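Local coordinates for protein DNA polymerase sliding clamp (Archaeoglobus fulgidus, PDB 1RWZ) that probably encircles DNA as a homotrimeric ring and acts as a moving platform that tethers the DNA polymerase and other replication proteins to it, at residues I5-L10 against G229-V234; R16-V19 against E24-I27; V19-E24 against A45-D50; K32-R37 against D54-Y59; L89-E92 against T96-V99. All blocks are in the same frame, centred on the assembly; numbering follows the deposited sequence.

Contact 1. Residues I5-L10 against G229-V234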
# COMPACT_ATOMS: atom_id res chain seq x y z
N ILE A 5 -14.07 -28.83 0.47
CA ILE A 5 -12.86 -28.16 0.92
C ILE A 5 -12.19 -27.58 -0.32
O ILE A 5 -12.02 -28.26 -1.33
CB ILE A 5 -11.91 -29.14 1.64
CG1 ILE A 5 -12.60 -29.67 2.91
CG2 ILE A 5 -10.60 -28.44 1.99
CD1 ILE A 5 -11.73 -30.60 3.76
N MET A 6 -11.84 -26.30 -0.24
CA MET A 6 -11.24 -25.58 -1.36
C MET A 6 -10.15 -24.65 -0.84
O MET A 6 -10.10 -24.35 0.34
CB MET A 6 -12.33 -24.77 -2.05
CG MET A 6 -12.91 -23.67 -1.16
SD MET A 6 -14.60 -23.18 -1.61
CE MET A 6 -14.31 -22.48 -3.19
N THR A 7 -9.28 -24.18 -1.73
CA THR A 7 -8.23 -23.26 -1.30
C THR A 7 -8.86 -21.90 -1.00
O THR A 7 -9.89 -21.54 -1.58
CB THR A 7 -7.15 -23.05 -2.38
OG1 THR A 7 -7.69 -22.30 -3.47
CG2 THR A 7 -6.65 -24.39 -2.89
N GLY A 8 -8.24 -21.16 -0.09
CA GLY A 8 -8.74 -19.84 0.26
C GLY A 8 -8.82 -18.93 -0.95
O GLY A 8 -9.79 -18.19 -1.12
N GLU A 9 -7.80 -18.99 -1.80
CA GLU A 9 -7.78 -18.15 -2.99
C GLU A 9 -8.97 -18.46 -3.90
O GLU A 9 -9.56 -17.55 -4.49
CB GLU A 9 -6.47 -18.35 -3.77
CG GLU A 9 -6.38 -17.51 -5.04
CD GLU A 9 -5.08 -17.72 -5.80
OE1 GLU A 9 -4.50 -18.83 -5.72
OE2 GLU A 9 -4.64 -16.78 -6.50
N LEU A 10 -9.33 -19.73 -4.00
CA LEU A 10 -10.46 -20.10 -4.85
C LEU A 10 -11.74 -19.47 -4.32
O LEU A 10 -12.51 -18.87 -5.08
CB LEU A 10 -10.60 -21.62 -4.91
CG LEU A 10 -11.69 -22.21 -5.82
CD1 LEU A 10 -11.59 -21.62 -7.23
CD2 LEU A 10 -11.54 -23.72 -5.85
N GLY A 229 -5.17 -20.77 -10.87
CA GLY A 229 -4.51 -21.97 -11.37
C GLY A 229 -5.43 -22.77 -12.28
O GLY A 229 -5.29 -23.98 -12.41
N GLY A 230 -6.38 -22.08 -12.91
CA GLY A 230 -7.30 -22.76 -13.80
C GLY A 230 -8.35 -23.58 -13.07
O GLY A 230 -9.01 -24.44 -13.67
N ARG A 231 -8.53 -23.32 -11.78
CA ARG A 231 -9.51 -24.06 -10.99
C ARG A 231 -10.94 -23.57 -11.20
O ARG A 231 -11.90 -24.34 -11.07
CB ARG A 231 -9.18 -23.97 -9.50
CG ARG A 231 -7.91 -24.69 -9.05
CD ARG A 231 -7.82 -24.61 -7.53
NE ARG A 231 -6.62 -25.21 -6.95
CZ ARG A 231 -5.40 -24.70 -7.04
NH1 ARG A 231 -5.17 -23.58 -7.71
NH2 ARG A 231 -4.39 -25.30 -6.42
N ALA A 232 -11.08 -22.29 -11.52
CA ALA A 232 -12.40 -21.71 -11.69
C ALA A 232 -12.62 -21.07 -13.04
O ALA A 232 -11.70 -20.50 -13.63
CB ALA A 232 -12.67 -20.68 -10.60
N LYS A 233 -13.84 -21.18 -13.54
CA LYS A 233 -14.20 -20.54 -14.79
C LYS A 233 -15.16 -19.43 -14.38
O LYS A 233 -16.18 -19.69 -13.73
CB LYS A 233 -14.90 -21.52 -15.74
CG LYS A 233 -15.37 -20.86 -17.03
CD LYS A 233 -15.76 -21.87 -18.09
CE LYS A 233 -14.54 -22.58 -18.66
NZ LYS A 233 -14.88 -23.46 -19.82
N VAL A 234 -14.81 -18.20 -14.71
CA VAL A 234 -15.63 -17.05 -14.39
C VAL A 234 -15.88 -16.31 -15.68
O VAL A 234 -14.97 -15.70 -16.24
CB VAL A 234 -14.94 -16.12 -13.37
CG1 VAL A 234 -15.78 -14.87 -13.13
CG2 VAL A 234 -14.72 -16.87 -12.06

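Contact 2. Residues R16-V19 against E24-I27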
# COMPACT_ATOMS: atom_id res chain seq x y z
N ARG A 16 -15.44 -12.70 -4.83
CA ARG A 16 -15.23 -11.34 -5.32
C ARG A 16 -15.83 -11.14 -6.71
O ARG A 16 -16.39 -10.08 -7.00
CB ARG A 16 -13.74 -11.01 -5.37
CG ARG A 16 -13.45 -9.60 -5.85
CD ARG A 16 -11.97 -9.25 -5.76
NE ARG A 16 -11.71 -7.88 -6.19
CZ ARG A 16 -10.51 -7.32 -6.17
NH1 ARG A 16 -9.46 -8.01 -5.74
NH2 ARG A 16 -10.35 -6.06 -6.57
N ALA A 17 -15.73 -12.16 -7.55
CA ALA A 17 -16.26 -12.08 -8.91
C ALA A 17 -17.77 -11.92 -8.93
O ALA A 17 -18.32 -11.19 -9.75
CB ALA A 17 -15.86 -13.32 -9.71
N ILE A 18 -18.45 -12.61 -8.01
CA ILE A 18 -19.91 -12.54 -7.94
C ILE A 18 -20.41 -11.27 -7.27
O ILE A 18 -21.33 -10.63 -7.77
CB ILE A 18 -20.48 -13.76 -7.17
CG1 ILE A 18 -20.18 -15.05 -7.94
CG2 ILE A 18 -21.99 -13.61 -6.99
CD1 ILE A 18 -20.57 -16.31 -7.21
N VAL A 19 -19.81 -10.91 -6.14
CA VAL A 19 -20.25 -9.72 -5.41
C VAL A 19 -20.02 -8.44 -6.22
O VAL A 19 -20.59 -7.39 -5.92
CB VAL A 19 -19.54 -9.62 -4.02
CG1 VAL A 19 -18.12 -9.14 -4.18
CG2 VAL A 19 -20.33 -8.69 -3.11
N GLU A 24 -26.52 -10.76 -3.32
CA GLU A 24 -27.11 -12.04 -2.94
C GLU A 24 -27.06 -12.92 -4.18
O GLU A 24 -27.12 -12.42 -5.30
CB GLU A 24 -28.58 -11.89 -2.55
CG GLU A 24 -28.89 -10.80 -1.56
CD GLU A 24 -30.36 -10.77 -1.22
OE1 GLU A 24 -31.19 -10.77 -2.16
OE2 GLU A 24 -30.70 -10.75 -0.01
N ALA A 25 -26.98 -14.23 -3.99
CA ALA A 25 -26.92 -15.13 -5.12
C ALA A 25 -27.27 -16.57 -4.77
O ALA A 25 -27.12 -16.99 -3.62
CB ALA A 25 -25.53 -15.08 -5.76
N ARG A 26 -27.76 -17.30 -5.77
CA ARG A 26 -28.09 -18.70 -5.58
C ARG A 26 -26.83 -19.49 -5.93
O ARG A 26 -26.24 -19.27 -6.99
CB ARG A 26 -29.20 -19.16 -6.52
CG ARG A 26 -30.60 -18.66 -6.20
CD ARG A 26 -31.62 -19.47 -7.00
NE ARG A 26 -32.97 -18.90 -6.94
CZ ARG A 26 -33.29 -17.69 -7.39
NH1 ARG A 26 -32.35 -16.92 -7.92
NH2 ARG A 26 -34.53 -17.25 -7.30
N ILE A 27 -26.42 -20.38 -5.04
CA ILE A 27 -25.24 -21.21 -5.29
C ILE A 27 -25.71 -22.65 -5.43
O ILE A 27 -26.33 -23.20 -4.52
CB ILE A 27 -24.23 -21.13 -4.12
CG1 ILE A 27 -23.86 -19.67 -3.85
CG2 ILE A 27 -23.00 -21.97 -4.46
CD1 ILE A 27 -23.30 -18.94 -5.03

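Contact 3. Residues V19-E24 against A45-D50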
# COMPACT_ATOMS: atom_id res chain seq x y z
N VAL A 19 -19.81 -10.91 -6.14
CA VAL A 19 -20.25 -9.72 -5.41
C VAL A 19 -20.02 -8.44 -6.22
O VAL A 19 -20.59 -7.39 -5.92
CB VAL A 19 -19.54 -9.62 -4.02
CG1 VAL A 19 -18.12 -9.14 -4.18
CG2 VAL A 19 -20.33 -8.69 -3.11
N ALA A 20 -19.18 -8.53 -7.24
CA ALA A 20 -18.92 -7.37 -8.09
C ALA A 20 -20.22 -6.92 -8.75
O ALA A 20 -20.40 -5.74 -9.05
CB ALA A 20 -17.89 -7.73 -9.16
N LEU A 21 -21.13 -7.87 -8.96
CA LEU A 21 -22.41 -7.56 -9.60
C LEU A 21 -23.63 -7.62 -8.69
O LEU A 21 -24.54 -6.80 -8.83
CB LEU A 21 -22.66 -8.50 -10.79
CG LEU A 21 -21.67 -8.46 -11.96
CD1 LEU A 21 -22.22 -9.33 -13.09
CD2 LEU A 21 -21.46 -7.03 -12.43
N VAL A 22 -23.67 -8.57 -7.76
CA VAL A 22 -24.82 -8.71 -6.87
C VAL A 22 -24.45 -8.92 -5.40
O VAL A 22 -23.34 -9.36 -5.08
CB VAL A 22 -25.73 -9.89 -7.31
CG1 VAL A 22 -26.29 -9.62 -8.71
CG2 VAL A 22 -24.94 -11.19 -7.30
N SER A 23 -25.39 -8.63 -4.50
CA SER A 23 -25.15 -8.78 -3.07
C SER A 23 -25.71 -10.09 -2.52
O SER A 23 -25.41 -10.47 -1.39
CB SER A 23 -25.75 -7.59 -2.31
OG SER A 23 -27.15 -7.54 -2.48
N GLU A 24 -26.52 -10.76 -3.32
CA GLU A 24 -27.11 -12.04 -2.94
C GLU A 24 -27.06 -12.92 -4.18
O GLU A 24 -27.12 -12.42 -5.30
CB GLU A 24 -28.58 -11.89 -2.55
CG GLU A 24 -28.89 -10.80 -1.56
CD GLU A 24 -30.36 -10.77 -1.22
OE1 GLU A 24 -31.19 -10.77 -2.16
OE2 GLU A 24 -30.70 -10.75 -0.01
N ALA A 45 -24.66 -6.35 -17.17
CA ALA A 45 -23.67 -7.41 -17.10
C ALA A 45 -24.17 -8.64 -16.35
O ALA A 45 -25.01 -8.54 -15.46
CB ALA A 45 -22.40 -6.88 -16.45
N MET A 46 -23.63 -9.80 -16.72
CA MET A 46 -23.98 -11.06 -16.09
C MET A 46 -22.68 -11.78 -15.75
O MET A 46 -21.66 -11.56 -16.40
CB MET A 46 -24.81 -11.92 -17.06
CG MET A 46 -25.24 -13.28 -16.51
SD MET A 46 -26.06 -14.34 -17.75
CE MET A 46 -27.75 -13.78 -17.64
N VAL A 47 -22.73 -12.62 -14.72
CA VAL A 47 -21.56 -13.40 -14.33
C VAL A 47 -21.99 -14.86 -14.20
O VAL A 47 -23.07 -15.16 -13.69
CB VAL A 47 -20.94 -12.90 -12.99
CG1 VAL A 47 -21.94 -13.06 -11.85
CG2 VAL A 47 -19.65 -13.68 -12.70
N ILE A 48 -21.16 -15.76 -14.70
CA ILE A 48 -21.45 -17.18 -14.65
C ILE A 48 -20.21 -17.84 -14.08
O ILE A 48 -19.14 -17.75 -14.68
CB ILE A 48 -21.71 -17.76 -16.05
CG1 ILE A 48 -22.80 -16.95 -16.76
CG2 ILE A 48 -22.11 -19.23 -15.93
CD1 ILE A 48 -22.90 -17.24 -18.26
N VAL A 49 -20.35 -18.47 -12.92
CA VAL A 49 -19.24 -19.13 -12.24
C VAL A 49 -19.39 -20.64 -12.23
O VAL A 49 -20.45 -21.17 -11.89
CB VAL A 49 -19.11 -18.66 -10.77
CG1 VAL A 49 -18.02 -19.46 -10.06
CG2 VAL A 49 -18.79 -17.17 -10.72
N ASP A 50 -18.32 -21.34 -12.59
CA ASP A 50 -18.31 -22.79 -12.58
C ASP A 50 -17.02 -23.29 -11.96
O ASP A 50 -15.93 -22.92 -12.41
CB ASP A 50 -18.42 -23.35 -14.01
CG ASP A 50 -19.84 -23.28 -14.56
OD1 ASP A 50 -20.09 -22.44 -15.45
OD2 ASP A 50 -20.70 -24.06 -14.10

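Contact 4. Residues K32-R37 against D54-Y59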
# COMPACT_ATOMS: atom_id res chain seq x y z
N LYS A 32 -21.52 -32.35 -10.74
CA LYS A 32 -20.34 -31.98 -11.50
C LYS A 32 -19.51 -30.86 -10.88
O LYS A 32 -18.37 -30.62 -11.30
CB LYS A 32 -20.75 -31.58 -12.93
CG LYS A 32 -21.48 -30.24 -13.02
CD LYS A 32 -22.72 -30.32 -13.92
CE LYS A 32 -23.98 -30.75 -13.15
NZ LYS A 32 -23.87 -32.08 -12.49
N GLY A 33 -20.07 -30.17 -9.89
CA GLY A 33 -19.35 -29.09 -9.24
C GLY A 33 -20.24 -27.92 -8.85
O GLY A 33 -21.47 -28.02 -8.88
N LEU A 34 -19.61 -26.80 -8.48
CA LEU A 34 -20.35 -25.61 -8.07
C LEU A 34 -20.68 -24.71 -9.26
O LEU A 34 -19.86 -24.50 -10.15
CB LEU A 34 -19.53 -24.84 -7.03
CG LEU A 34 -20.11 -23.55 -6.42
CD1 LEU A 34 -19.44 -23.30 -5.08
CD2 LEU A 34 -19.89 -22.37 -7.37
N HIS A 35 -21.90 -24.18 -9.26
CA HIS A 35 -22.35 -23.29 -10.32
C HIS A 35 -23.14 -22.13 -9.73
O HIS A 35 -23.90 -22.31 -8.79
CB HIS A 35 -23.24 -24.04 -11.31
CG HIS A 35 -23.81 -23.16 -12.39
ND1 HIS A 35 -23.06 -22.73 -13.47
CD2 HIS A 35 -25.03 -22.60 -12.53
CE1 HIS A 35 -23.80 -21.94 -14.22
NE2 HIS A 35 -25.00 -21.85 -13.68
N SER A 36 -22.95 -20.93 -10.29
CA SER A 36 -23.69 -19.75 -9.84
C SER A 36 -23.71 -18.72 -10.96
O SER A 36 -22.71 -18.48 -11.62
CB SER A 36 -23.04 -19.14 -8.59
OG SER A 36 -23.84 -18.08 -8.08
N ARG A 37 -24.87 -18.11 -11.18
CA ARG A 37 -25.01 -17.10 -12.22
C ARG A 37 -25.87 -15.96 -11.69
O ARG A 37 -26.76 -16.18 -10.87
CB ARG A 37 -25.67 -17.72 -13.46
CG ARG A 37 -27.12 -18.09 -13.24
CD ARG A 37 -27.74 -18.78 -14.44
NE ARG A 37 -27.30 -20.16 -14.56
CZ ARG A 37 -27.89 -21.05 -15.35
NH1 ARG A 37 -28.94 -20.69 -16.07
NH2 ARG A 37 -27.44 -22.30 -15.42
N ASP A 54 -13.47 -31.45 -9.55
CA ASP A 54 -12.05 -31.77 -9.44
C ASP A 54 -11.16 -30.60 -9.05
O ASP A 54 -9.97 -30.78 -8.81
CB ASP A 54 -11.55 -32.43 -10.74
CG ASP A 54 -12.17 -33.80 -10.97
OD1 ASP A 54 -12.27 -34.58 -9.99
OD2 ASP A 54 -12.56 -34.10 -12.12
N SER A 55 -11.73 -29.39 -8.99
CA SER A 55 -10.96 -28.22 -8.59
C SER A 55 -10.96 -28.09 -7.07
O SER A 55 -10.19 -27.30 -6.51
CB SER A 55 -11.54 -26.95 -9.22
OG SER A 55 -11.26 -26.93 -10.62
N PHE A 56 -11.81 -28.86 -6.42
CA PHE A 56 -11.91 -28.88 -4.96
C PHE A 56 -10.95 -29.93 -4.40
O PHE A 56 -10.60 -30.88 -5.10
CB PHE A 56 -13.32 -29.28 -4.53
CG PHE A 56 -14.36 -28.22 -4.74
CD1 PHE A 56 -14.70 -27.35 -3.70
CD2 PHE A 56 -15.00 -28.09 -5.96
CE1 PHE A 56 -15.68 -26.37 -3.89
CE2 PHE A 56 -15.98 -27.11 -6.16
CZ PHE A 56 -16.32 -26.25 -5.12
N GLU A 57 -10.52 -29.77 -3.15
CA GLU A 57 -9.64 -30.75 -2.53
C GLU A 57 -10.55 -31.91 -2.12
O GLU A 57 -10.18 -33.08 -2.22
CB GLU A 57 -8.95 -30.17 -1.30
CG GLU A 57 -8.25 -28.83 -1.54
CD GLU A 57 -7.34 -28.86 -2.76
OE1 GLU A 57 -6.60 -29.85 -2.95
OE2 GLU A 57 -7.36 -27.87 -3.53
N VAL A 58 -11.74 -31.55 -1.64
CA VAL A 58 -12.76 -32.51 -1.23
C VAL A 58 -14.11 -31.97 -1.72
O VAL A 58 -14.39 -30.79 -1.57
CB VAL A 58 -12.84 -32.67 0.31
CG1 VAL A 58 -14.01 -33.58 0.67
CG2 VAL A 58 -11.54 -33.26 0.85
N TYR A 59 -14.93 -32.84 -2.30
CA TYR A 59 -16.24 -32.43 -2.79
C TYR A 59 -17.22 -33.55 -2.49
O TYR A 59 -17.38 -34.48 -3.28
CB TYR A 59 -16.20 -32.15 -4.30
CG TYR A 59 -17.44 -31.46 -4.83
CD1 TYR A 59 -17.63 -30.09 -4.67
CD2 TYR A 59 -18.46 -32.19 -5.45
CE1 TYR A 59 -18.79 -29.46 -5.12
CE2 TYR A 59 -19.62 -31.57 -5.90
CZ TYR A 59 -19.78 -30.20 -5.73
OH TYR A 59 -20.93 -29.59 -6.16

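Contact 5. Residues L89-E92 against T96-V99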
# COMPACT_ATOMS: atom_id res chain seq x y z
N LEU A 89 -16.50 -25.78 3.56
CA LEU A 89 -17.85 -25.24 3.56
C LEU A 89 -18.77 -26.40 3.89
O LEU A 89 -18.68 -27.47 3.29
CB LEU A 89 -18.22 -24.69 2.18
CG LEU A 89 -17.35 -23.57 1.61
CD1 LEU A 89 -17.89 -23.16 0.24
CD2 LEU A 89 -17.33 -22.38 2.55
N ILE A 90 -19.66 -26.18 4.86
CA ILE A 90 -20.58 -27.23 5.27
C ILE A 90 -22.01 -26.72 5.37
O ILE A 90 -22.25 -25.64 5.91
CB ILE A 90 -20.20 -27.82 6.64
CG1 ILE A 90 -18.78 -28.41 6.60
CG2 ILE A 90 -21.20 -28.89 7.05
CD1 ILE A 90 -18.29 -28.87 7.96
N VAL A 91 -22.94 -27.50 4.84
CA VAL A 91 -24.36 -27.18 4.93
C VAL A 91 -25.01 -28.48 5.37
O VAL A 91 -25.16 -29.41 4.57
CB VAL A 91 -24.96 -26.74 3.57
CG1 VAL A 91 -26.45 -26.44 3.73
CG2 VAL A 91 -24.24 -25.50 3.07
N GLU A 92 -25.38 -28.54 6.64
CA GLU A 92 -25.99 -29.74 7.21
C GLU A 92 -27.51 -29.76 7.07
O GLU A 92 -28.11 -30.82 6.98
CB GLU A 92 -25.61 -29.87 8.68
CG GLU A 92 -24.12 -29.72 8.94
CD GLU A 92 -23.76 -29.90 10.39
OE1 GLU A 92 -24.33 -29.18 11.24
OE2 GLU A 92 -22.90 -30.76 10.69
N THR A 96 -28.28 -22.91 7.62
CA THR A 96 -26.95 -22.48 8.03
C THR A 96 -25.78 -22.98 7.19
O THR A 96 -25.71 -24.15 6.83
CB THR A 96 -26.67 -22.90 9.48
OG1 THR A 96 -27.72 -22.44 10.33
CG2 THR A 96 -25.34 -22.33 9.96
N LEU A 97 -24.85 -22.07 6.90
CA LEU A 97 -23.64 -22.38 6.16
C LEU A 97 -22.47 -22.22 7.12
O LEU A 97 -22.32 -21.17 7.75
CB LEU A 97 -23.45 -21.42 4.98
CG LEU A 97 -22.08 -21.45 4.29
CD1 LEU A 97 -21.86 -22.80 3.61
CD2 LEU A 97 -22.00 -20.33 3.27
N LYS A 98 -21.65 -23.26 7.24
CA LYS A 98 -20.47 -23.19 8.10
C LYS A 98 -19.25 -22.99 7.21
O LYS A 98 -19.11 -23.65 6.18
CB LYS A 98 -20.31 -24.48 8.90
CG LYS A 98 -21.39 -24.74 9.94
CD LYS A 98 -21.07 -25.99 10.75
CE LYS A 98 -22.14 -26.27 11.78
NZ LYS A 98 -21.85 -27.51 12.56
N VAL A 99 -18.39 -22.06 7.61
CA VAL A 99 -17.17 -21.77 6.86
C VAL A 99 -16.03 -21.96 7.84
O VAL A 99 -15.89 -21.21 8.80
CB VAL A 99 -17.16 -20.32 6.35
CG1 VAL A 99 -15.90 -20.06 5.54
CG2 VAL A 99 -18.40 -20.07 5.50
O HOH W 1 -24.32 -26.36 8.43

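Contact 1. Residues I5-L10 against G229-V234
Leu10 overlaps Ala232 and the aliphatic part of Arg231, its CD1 meeting both the methyl of the alanine and the first carbon of the arginine side chain. The meeting belongs to the PCNA fold, in which helix 8-19 packs on one face of a sheet to which both the N- and C-terminal domains contribute strands: here the first turn of that helix touches a strand contributed more than 200 residues later. The tightest approach is Leu10 CD1 to Ala232 CB at 3.7 Å, while CD2 of the same leucine lies 4.2 Å from Arg231 CD. CG of Leu10 stands opposite its own backbone N (chi1 -177°), which directs the fork out from the helix and across the arginine's aliphatic chain. Farther out, Thr7 comes from the opposite direction to Arg231 and sets CG2 over one face of the guanidinium, 4.1 Å from NE. The arginine's chain runs straight from CG to NE, and its NH1 bonds to Val228 O, which holds the guanidinium beside the turn. A classic beta bulge opposite Leu227 places Arg231 and Ala232 in succession, both with side chains directed toward residues 5-10. Thr7 is also the N-cap of helix 8-19, with Leu10 N donating to Thr7 OG1 at 3.1 Å and an N-H...O angle of 150°.

Contact 2. Residues R16-V19 against E24-I27
Ile18 carries this contact, pressing two different branches against Ala25 and Ile27. In the PCNA fold the chain leaves helix 8-19 and, after a short loop, enters strand 24-30 of the large antiparallel sheet; these three side chains bind the last turn of the helix back onto the strand that follows it. The two branches of Ile18 divide the work. CG2, opposite the backbone N, rests 4.0 Å from Ala25 CB, a methyl-to-methyl meeting across which the CA atoms of Ile18 and Ala25 are 8.0 Å apart. The other branch, CG1, is placed beside the backbone N (chi1 -64°) and continues extended to CD1, carrying that methyl farther along the strand. Ile27 sends its own CD1 back toward the helix, although the bond leaving its CA runs along the interface and not into it. All three residues are buried, and no hydrogen bond joins the two segments. Met71 of helix 71-78 also packs on Ile18, while Ile67 and Val69 of strand 65-70 touch Ile27, extending the same apolar layer. The looser of the two meetings is that of the isoleucine ends, with Ile18 CD1 and Ile27 CD1 4.4 Å apart.

Contact 3. Residues V19-E24 against A45-D50
Leu21 is the residue through which the loop after helix 8-19 meets strand 45-52. Val19 closes the helix and leans on helix 71-78 instead; Ala20 follows and packs against Tyr236 of strand 232-238. Then comes Leu21, whose side chain leaves toward the strand with CG beside the backbone N (chi1 -62°) and reaches CD1 out over the main chain. That methyl lies on the peptide linking Met46 to Val47, 3.6 Å from Met46 C and 3.7 Å from Val47 N. It also touches the valine side chain, with Leu21 CD1 3.8 Å from Val47 CB and 3.9 Å from its CG1. The second branch turns to the beginning of the strand, where Leu21 CD2 stands 4.1 Å from Ala45 CB. Ala45 and Val47 thus flank the leucine on one face of the sheet, while Met46 points away from it. Past Leu21, Val22 turns to Ala38 of strand 33-39, and Glu24 starts strand 24-30. The backbones of Met46 and Val47 bond to Ile237 and Ala38 on the adjoining strands. Between these two segments the hold is therefore apolar packing: a branched side chain is laid over a strand whose main chain is already engaged in its own sheet, so the contact is one of van der Waals fit, without directional bonds.

Contact 4. Residues K32-R37 against D54-Y59
Tyr59 OH is hydrogen-bonded to Leu30 O and also lies against the carbonyl of Gly33, whose C and O are both 3.2 Å from OH, a contact not counted as a bond. CG of the tyrosine is opposite its backbone N (chi1 -169°), which carries the ring to the beginning of strand 33-39, where Tyr59 CZ comes within 3.7 Å of Gly33 CA. The glycine approaches the ring obliquely, its CA about as far from CE1 as from CE2. Beside this pair, Phe56 offers an edge to the next residue of the strand, with Phe56 CZ 4.0 Å from Leu34 CB. One face of the phenylalanine is occupied by the tyrosine, whose CD1 stands 3.5 Å above the ring plane near the rim. In the PCNA fold they join the large sheet, which runs on into the C-terminal half, to the five-stranded sheet through strand 58-61 and the loop before it. A classic beta bulge at Glu57 and Val58, opposite Ile5 of strand 2-7, separates Phe56 from Tyr59 in the chain. Farther along the first strand, Arg37 NE donates to His35 NE2 at 3.0 Å, nearly in the plane of both groups. Because His35 ND1 bonds to Asp50 OD2, this is consistent with a neutral imidazole carrying its proton on ND1. Across the segments, two aromatic side chains pack on a glycine backbone and an aliphatic CB without a hydrogen bond, the tyrosine hydroxyl being satisfied by Leu30 O.

Contact 5. Residues L89-E92 against T96-V99
Ile90 and Lys98 are joined by both of their backbone polar groups, a hydrogen-bonded antiparallel pair. Lys98 N donates to Ile90 O at 2.8 Å in an almost straight bond lying in the carbonyl plane, and Ile90 N returns one to Lys98 O at 2.9 Å. A weaker CA-H...O contact adds to these, Leu89 CA reaching the same Lys98 O at 3.3 Å. The apolar contacts gather on the buried face. Leu89 and Val99, a non-hydrogen-bonded pair, lie side by side with Leu89 CD2 3.9 Å from Val99 CG2, and Val91 CG2 meets Leu97 CD1 at 3.6 Å. This is a beta hairpin of strands 86-91 and 96-101, set within the five-stranded sheet between strands 2-7 and 104-109; Val4 and Met6 continue the apolar surface beyond Leu89. On the face of Ile90 and Lys98, toward the turn, a charged pair forms. The Lys98 chain runs fully extended beyond CG and brings NZ to Glu92 OE1, a salt bridge whose hydrogen bond is weak at 3.3 Å. Water enters at the mouth of the turn, where Glu92 N donates to a molecule 3.0 Å away that also lies 3.1 Å from Thr96 O.

How the contacts relate
Contacts 2 and 3 lie deepest; they share Val19 and Glu24, and both settle the end of helix 8-19 and its loop on the large sheet with purely apolar chemistry. Contact 1 takes the other end of that helix and reaches the late strand 232-238, spanning most of the chain; contacts 2 to 5 are nested in the loop it closes. Contact 4 is buried too but adds aromatic rings and a tyrosine hydroxyl, and its Ser55 OG is hydrogen-bonded to Arg231 O of contact 1. Contact 5, farthest from the chain's centre, differs most: neighbouring strands give it backbone bonds, a salt bridge and water, while Met6 SD touches its Leu89.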